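Local coordinates for hypothetical protein PH1819 (Pyrococcus horikoshii, PDB 2EEN) that is of unknown function but, as a dimeric CYTH-domain protein, probably binds a phosphate-rich substrate such as a nucleotide or triphosphate, at residues G58-K70 with L79-Y92. Residues are numbered along the deposited sequence; the frame is centred on the assembly and turned at random.
Sequences GHNEVFLTYKGPK and LEIEVEIQEDVDKY
V62, L64, I85 and V89 make the apolar centre of an antiparallel beta hairpin of the CYTH-domain sheet, in which strand 78-85 is the outermost strand within the chain. CD1 of I85 lies 3.8 Å from CG1 of V62 and also reaches CB of L64, while I85 CG1 stands 3.6 Å over the middle of the Y92 ring. V62 and V89 meet tip to tip through their CG2 methyls, tying the first turn of helix 89-98 to the sheet. Farther along this face Y66, its CG anti to the backbone N (chi1 165°), takes L79 CD2 at its ring edge. Y66 OH hydrogen-bonds E47, and the Y66 side chain packs on L95 of the second subunit; Y92 OH bonds Y92 of that subunit, so residues on this side of the hairpin, with the helix, meet the second subunit. Backbone bonds join L64 with V83 and Y66 with I81 in both directions, and G68 N to L79 O is nearly straight (176°).

On the opposite face F63, T65 and K67 meet E84, E82 and E80. F63 CE2 sits 3.5 Å from E84 CG, and CD2 lies 3.6 Å from E82 OE2; with an alanine here, E84 CG would probably lose the ring it packs against and that chain turn more freely, while E82 would keep its bond to T65. K67 NZ forms a salt bridge with E80 OE1 (3.4 Å), and T65 OG1 donates a very short hydrogen bond, 2.5 Å, to E82 OE1.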
loop_
_atom_site.group_PDB
_atom_site.type_symbol
_atom_site.label_atom_id
_atom_site.label_comp_id
_atom_site.label_asym_id
_atom_site.label_seq_id
_atom_site.Cartn_x
_atom_site.Cartn_y
_atom_site.Cartn_z
ATOM N N GLY A 58 -11.916 -21.191 -6.203
ATOM C CA GLY A 58 -11.437 -20.782 -7.514
ATOM C C GLY A 58 -11.054 -19.316 -7.559
ATOM O O GLY A 58 -10.581 -18.813 -8.581
ATOM N N HIS A 59 -11.250 -18.632 -6.437
ATOM C CA HIS A 59 -10.940 -17.213 -6.329
ATOM C C HIS A 59 -9.593 -16.977 -5.655
ATOM O O HIS A 59 -9.084 -17.832 -4.936
ATOM C CB HIS A 59 -12.015 -16.497 -5.510
ATOM C CG HIS A 59 -13.408 -16.712 -6.008
ATOM N ND1 HIS A 59 -13.818 -16.329 -7.267
ATOM C CD2 HIS A 59 -14.496 -17.255 -5.409
ATOM C CE1 HIS A 59 -15.096 -16.626 -7.421
ATOM N NE2 HIS A 59 -15.531 -17.188 -6.308
ATOM N N ASN A 60 -9.032 -15.797 -5.893
ATOM C CA ASN A 60 -7.767 -15.394 -5.300
ATOM C C ASN A 60 -7.923 -13.947 -4.842
ATOM O O ASN A 60 -8.293 -13.083 -5.634
ATOM C CB ASN A 60 -6.626 -15.463 -6.321
ATOM C CG ASN A 60 -6.288 -16.882 -6.730
ATOM O OD1 ASN A 60 -5.812 -17.680 -5.921
ATOM N ND2 ASN A 60 -6.530 -17.204 -7.995
ATOM N N GLU A 61 -7.670 -13.693 -3.563
ATOM C CA GLU A 61 -7.745 -12.336 -3.027
ATOM C C GLU A 61 -6.381 -12.046 -2.431
ATOM O O GLU A 61 -5.727 -12.944 -1.905
ATOM C CB GLU A 61 -8.807 -12.213 -1.936
ATOM C CG GLU A 61 -10.239 -12.425 -2.403
ATOM C CD GLU A 61 -11.248 -12.072 -1.322
ATOM O OE1 GLU A 61 -11.029 -12.448 -0.151
ATOM O OE2 GLU A 61 -12.265 -11.423 -1.645
ATOM N N VAL A 62 -5.947 -10.797 -2.519
ATOM C CA VAL A 62 -4.645 -10.424 -1.999
ATOM C C VAL A 62 -4.798 -9.210 -1.111
ATOM O O VAL A 62 -5.514 -8.280 -1.452
ATOM C CB VAL A 62 -3.677 -10.090 -3.138
ATOM C CG1 VAL A 62 -2.307 -9.763 -2.577
ATOM C CG2 VAL A 62 -3.599 -11.269 -4.105
ATOM N N PHE A 63 -4.126 -9.224 0.034
ATOM C CA PHE A 63 -4.228 -8.107 0.960
ATOM C C PHE A 63 -2.867 -7.685 1.481
ATOM O O PHE A 63 -1.967 -8.507 1.631
ATOM C CB PHE A 63 -5.106 -8.480 2.165
ATOM C CG PHE A 63 -6.488 -8.939 1.796
ATOM C CD1 PHE A 63 -6.721 -10.258 1.417
ATOM C CD2 PHE A 63 -7.550 -8.046 1.806
ATOM C CE1 PHE A 63 -8.003 -10.682 1.052
ATOM C CE2 PHE A 63 -8.833 -8.457 1.442
ATOM C CZ PHE A 63 -9.059 -9.780 1.065
ATOM N N LEU A 64 -2.728 -6.389 1.733
ATOM C CA LEU A 64 -1.515 -5.823 2.307
ATOM C C LEU A 64 -1.984 -5.393 3.690
ATOM O O LEU A 64 -2.917 -4.598 3.819
ATOM C CB LEU A 64 -1.041 -4.608 1.508
ATOM C CG LEU A 64 0.088 -3.794 2.146
ATOM C CD1 LEU A 64 1.322 -4.663 2.352
ATOM C CD2 LEU A 64 0.433 -2.623 1.242
ATOM N N THR A 65 -1.340 -5.919 4.724
ATOM C CA THR A 65 -1.759 -5.614 6.079
ATOM C C THR A 65 -0.628 -5.195 6.992
ATOM O O THR A 65 0.441 -5.808 7.001
ATOM C CB THR A 65 -2.437 -6.846 6.707
ATOM O OG1 THR A 65 -3.509 -7.279 5.860
ATOM C CG2 THR A 65 -2.976 -6.523 8.092
ATOM N N TYR A 66 -0.875 -4.124 7.737
ATOM C CA TYR A 66 0.071 -3.637 8.729
ATOM C C TYR A 66 -0.566 -3.979 10.059
ATOM O O TYR A 66 -1.772 -3.798 10.245
ATOM C CB TYR A 66 0.233 -2.117 8.684
ATOM C CG TYR A 66 0.918 -1.552 9.920
ATOM C CD1 TYR A 66 2.305 -1.598 10.060
ATOM C CD2 TYR A 66 0.168 -1.005 10.963
ATOM C CE1 TYR A 66 2.926 -1.118 11.211
ATOM C CE2 TYR A 66 0.775 -0.523 12.113
ATOM C CZ TYR A 66 2.156 -0.583 12.232
ATOM O OH TYR A 66 2.759 -0.098 13.365
ATOM N N LYS A 67 0.239 -4.488 10.978
ATOM C CA LYS A 67 -0.262 -4.781 12.307
ATOM C C LYS A 67 0.570 -4.024 13.327
ATOM O O LYS A 67 1.803 -4.028 13.272
ATOM C CB LYS A 67 -0.220 -6.276 12.591
ATOM C CG LYS A 67 -1.245 -7.049 11.779
ATOM C CD LYS A 67 -1.698 -8.293 12.510
ATOM C CE LYS A 67 -2.731 -9.047 11.694
ATOM N NZ LYS A 67 -3.315 -10.171 12.475
ATOM N N GLY A 68 -0.119 -3.369 14.253
ATOM C CA GLY A 68 0.557 -2.611 15.286
ATOM C C GLY A 68 0.905 -3.522 16.442
ATOM O O GLY A 68 0.635 -4.721 16.396
ATOM N N PRO A 69 1.519 -2.973 17.498
ATOM C CA PRO A 69 1.914 -3.742 18.681
ATOM C C PRO A 69 0.700 -4.324 19.395
ATOM O O PRO A 69 -0.398 -3.759 19.332
ATOM C CB PRO A 69 2.618 -2.702 19.556
ATOM C CG PRO A 69 3.076 -1.652 18.580
ATOM C CD PRO A 69 1.908 -1.561 17.632
ATOM N N LYS A 70 0.892 -5.458 20.059
ATOM C CA LYS A 70 -0.196 -6.062 20.817
ATOM C C LYS A 70 -0.513 -5.081 21.938
ATOM O O LYS A 70 0.395 -4.512 22.550
ATOM C CB LYS A 70 0.232 -7.412 21.404
ATOM C CG LYS A 70 0.389 -8.526 20.369
ATOM C CD LYS A 70 0.748 -9.863 21.016
ATOM C CE LYS A 70 2.113 -9.818 21.690
ATOM N NZ LYS A 70 3.198 -9.469 20.730
ATOM N N LEU A 79 -3.867 -3.219 16.588
ATOM C CA LEU A 79 -4.411 -2.329 15.587
ATOM C C LEU A 79 -3.991 -2.897 14.237
ATOM O O LEU A 79 -2.899 -3.450 14.092
ATOM C CB LEU A 79 -3.844 -0.923 15.784
ATOM C CG LEU A 79 -4.027 0.122 14.682
ATOM C CD1 LEU A 79 -3.859 1.506 15.280
ATOM C CD2 LEU A 79 -3.017 -0.110 13.564
ATOM N N GLU A 80 -4.865 -2.782 13.250
ATOM C CA GLU A 80 -4.545 -3.294 11.931
ATOM C C GLU A 80 -5.027 -2.340 10.866
ATOM O O GLU A 80 -6.066 -1.691 11.019
ATOM C CB GLU A 80 -5.205 -4.659 11.701
ATOM C CG GLU A 80 -4.700 -5.767 12.613
ATOM C CD GLU A 80 -5.420 -7.083 12.383
ATOM O OE1 GLU A 80 -5.313 -7.635 11.265
ATOM O OE2 GLU A 80 -6.096 -7.563 13.321
ATOM N N ILE A 81 -4.250 -2.244 9.798
ATOM C CA ILE A 81 -4.615 -1.425 8.659
ATOM C C ILE A 81 -4.482 -2.413 7.513
ATOM O O ILE A 81 -3.414 -2.991 7.291
ATOM C CB ILE A 81 -3.653 -0.255 8.444
ATOM C CG1 ILE A 81 -3.603 0.620 9.700
ATOM C CG2 ILE A 81 -4.119 0.572 7.243
ATOM C CD1 ILE A 81 -2.569 1.730 9.618
ATOM N N GLU A 82 -5.574 -2.635 6.801
ATOM C CA GLU A 82 -5.549 -3.585 5.709
ATOM C C GLU A 82 -6.221 -3.045 4.473
ATOM O O GLU A 82 -7.288 -2.435 4.545
ATOM C CB GLU A 82 -6.241 -4.876 6.140
ATOM C CG GLU A 82 -6.378 -5.926 5.054
ATOM C CD GLU A 82 -6.731 -7.284 5.626
ATOM O OE1 GLU A 82 -5.889 -7.858 6.351
ATOM O OE2 GLU A 82 -7.847 -7.777 5.364
ATOM N N VAL A 83 -5.575 -3.259 3.338
ATOM C CA VAL A 83 -6.125 -2.831 2.067
ATOM C C VAL A 83 -6.073 -4.032 1.148
ATOM O O VAL A 83 -5.196 -4.892 1.275
ATOM C CB VAL A 83 -5.316 -1.683 1.446
ATOM C CG1 VAL A 83 -5.417 -0.454 2.339
ATOM C CG2 VAL A 83 -3.863 -2.094 1.261
ATOM N N GLU A 84 -7.026 -4.096 0.231
ATOM C CA GLU A 84 -7.065 -5.200 -0.697
ATOM C C GLU A 84 -6.357 -4.818 -1.982
ATOM O O GLU A 84 -6.584 -3.734 -2.531
ATOM C CB GLU A 84 -8.510 -5.597 -1.004
ATOM C CG GLU A 84 -8.609 -6.961 -1.671
ATOM C CD GLU A 84 -10.034 -7.391 -1.947
ATOM O OE1 GLU A 84 -10.945 -6.949 -1.212
ATOM O OE2 GLU A 84 -10.238 -8.188 -2.888
ATOM N N ILE A 85 -5.480 -5.705 -2.441
ATOM C CA ILE A 85 -4.749 -5.507 -3.683
ATOM C C ILE A 85 -5.629 -6.165 -4.742
ATOM O O ILE A 85 -5.674 -7.385 -4.850
ATOM C CB ILE A 85 -3.367 -6.192 -3.629
ATOM C CG1 ILE A 85 -2.462 -5.441 -2.647
ATOM C CG2 ILE A 85 -2.745 -6.231 -5.024
ATOM C CD1 ILE A 85 -1.203 -6.189 -2.266
ATOM N N GLN A 86 -6.339 -5.343 -5.506
ATOM C CA GLN A 86 -7.256 -5.847 -6.522
ATOM C C GLN A 86 -6.608 -6.172 -7.860
ATOM O O GLN A 86 -7.179 -6.900 -8.679
ATOM C CB GLN A 86 -8.392 -4.842 -6.724
ATOM C CG GLN A 86 -9.212 -4.598 -5.466
ATOM C CD GLN A 86 -10.327 -3.597 -5.679
ATOM O OE1 GLN A 86 -11.207 -3.799 -6.517
ATOM N NE2 GLN A 86 -10.298 -2.508 -4.920
ATOM N N GLU A 87 -5.416 -5.633 -8.080
ATOM C CA GLU A 87 -4.683 -5.861 -9.320
ATOM C C GLU A 87 -3.212 -5.527 -9.127
ATOM O O GLU A 87 -2.827 -4.937 -8.116
ATOM C CB GLU A 87 -5.260 -4.997 -10.444
ATOM C CG GLU A 87 -5.420 -3.533 -10.074
ATOM C CD GLU A 87 -5.859 -2.669 -11.243
ATOM O OE1 GLU A 87 -6.829 -3.046 -11.937
ATOM O OE2 GLU A 87 -5.239 -1.607 -11.463
ATOM N N ASP A 88 -2.398 -5.915 -10.104
ATOM C CA ASP A 88 -0.962 -5.657 -10.079
ATOM C C ASP A 88 -0.280 -6.109 -8.796
ATOM O O ASP A 88 0.501 -5.360 -8.208
ATOM C CB ASP A 88 -0.692 -4.166 -10.285
ATOM C CG ASP A 88 -1.256 -3.647 -11.590
ATOM O OD1 ASP A 88 -1.022 -4.289 -12.634
ATOM O OD2 ASP A 88 -1.923 -2.592 -11.568
ATOM N N VAL A 89 -0.560 -7.334 -8.368
ATOM C CA VAL A 89 0.042 -7.862 -7.153
ATOM C C VAL A 89 1.563 -7.769 -7.227
ATOM O O VAL A 89 2.228 -7.403 -6.255
ATOM C CB VAL A 89 -0.340 -9.337 -6.934
ATOM C CG1 VAL A 89 0.236 -9.828 -5.619
ATOM C CG2 VAL A 89 -1.852 -9.492 -6.952
ATOM N N ASP A 90 2.115 -8.098 -8.390
ATOM C CA ASP A 90 3.557 -8.052 -8.564
ATOM C C ASP A 90 4.133 -6.664 -8.335
ATOM O O ASP A 90 5.265 -6.528 -7.878
ATOM C CB ASP A 90 3.941 -8.558 -9.955
ATOM C CG ASP A 90 3.673 -10.040 -10.120
ATOM O OD1 ASP A 90 3.703 -10.758 -9.099
ATOM O OD2 ASP A 90 3.448 -10.490 -11.264
ATOM N N LYS A 91 3.359 -5.632 -8.649
ATOM C CA LYS A 91 3.840 -4.275 -8.443
ATOM C C LYS A 91 3.979 -3.971 -6.961
ATOM O O LYS A 91 4.906 -3.263 -6.553
ATOM C CB LYS A 91 2.900 -3.268 -9.100
ATOM C CG LYS A 91 2.889 -3.386 -10.608
ATOM C CD LYS A 91 2.152 -2.230 -11.239
ATOM C CE LYS A 91 2.319 -2.240 -12.745
ATOM N NZ LYS A 91 1.699 -1.031 -13.361
ATOM N N TYR A 92 3.065 -4.498 -6.150
ATOM C CA TYR A 92 3.156 -4.267 -4.715
ATOM C C TYR A 92 4.411 -4.955 -4.183
ATOM O O TYR A 92 5.123 -4.403 -3.346
ATOM C CB TYR A 92 1.900 -4.784 -4.000
ATOM C CG TYR A 92 0.710 -3.852 -4.122
ATOM C CD1 TYR A 92 -0.125 -3.887 -5.238
ATOM C CD2 TYR A 92 0.432 -2.918 -3.124
ATOM C CE1 TYR A 92 -1.210 -3.014 -5.356
ATOM C CE2 TYR A 92 -0.646 -2.045 -3.233
ATOM C CZ TYR A 92 -1.463 -2.098 -4.350
ATOM O OH TYR A 92 -2.540 -1.240 -4.453
HETATM O O HOH W 1 -7.864 -9.292 -4.132
HETATM O O HOH W 2 -1.668 -1.960 17.703
#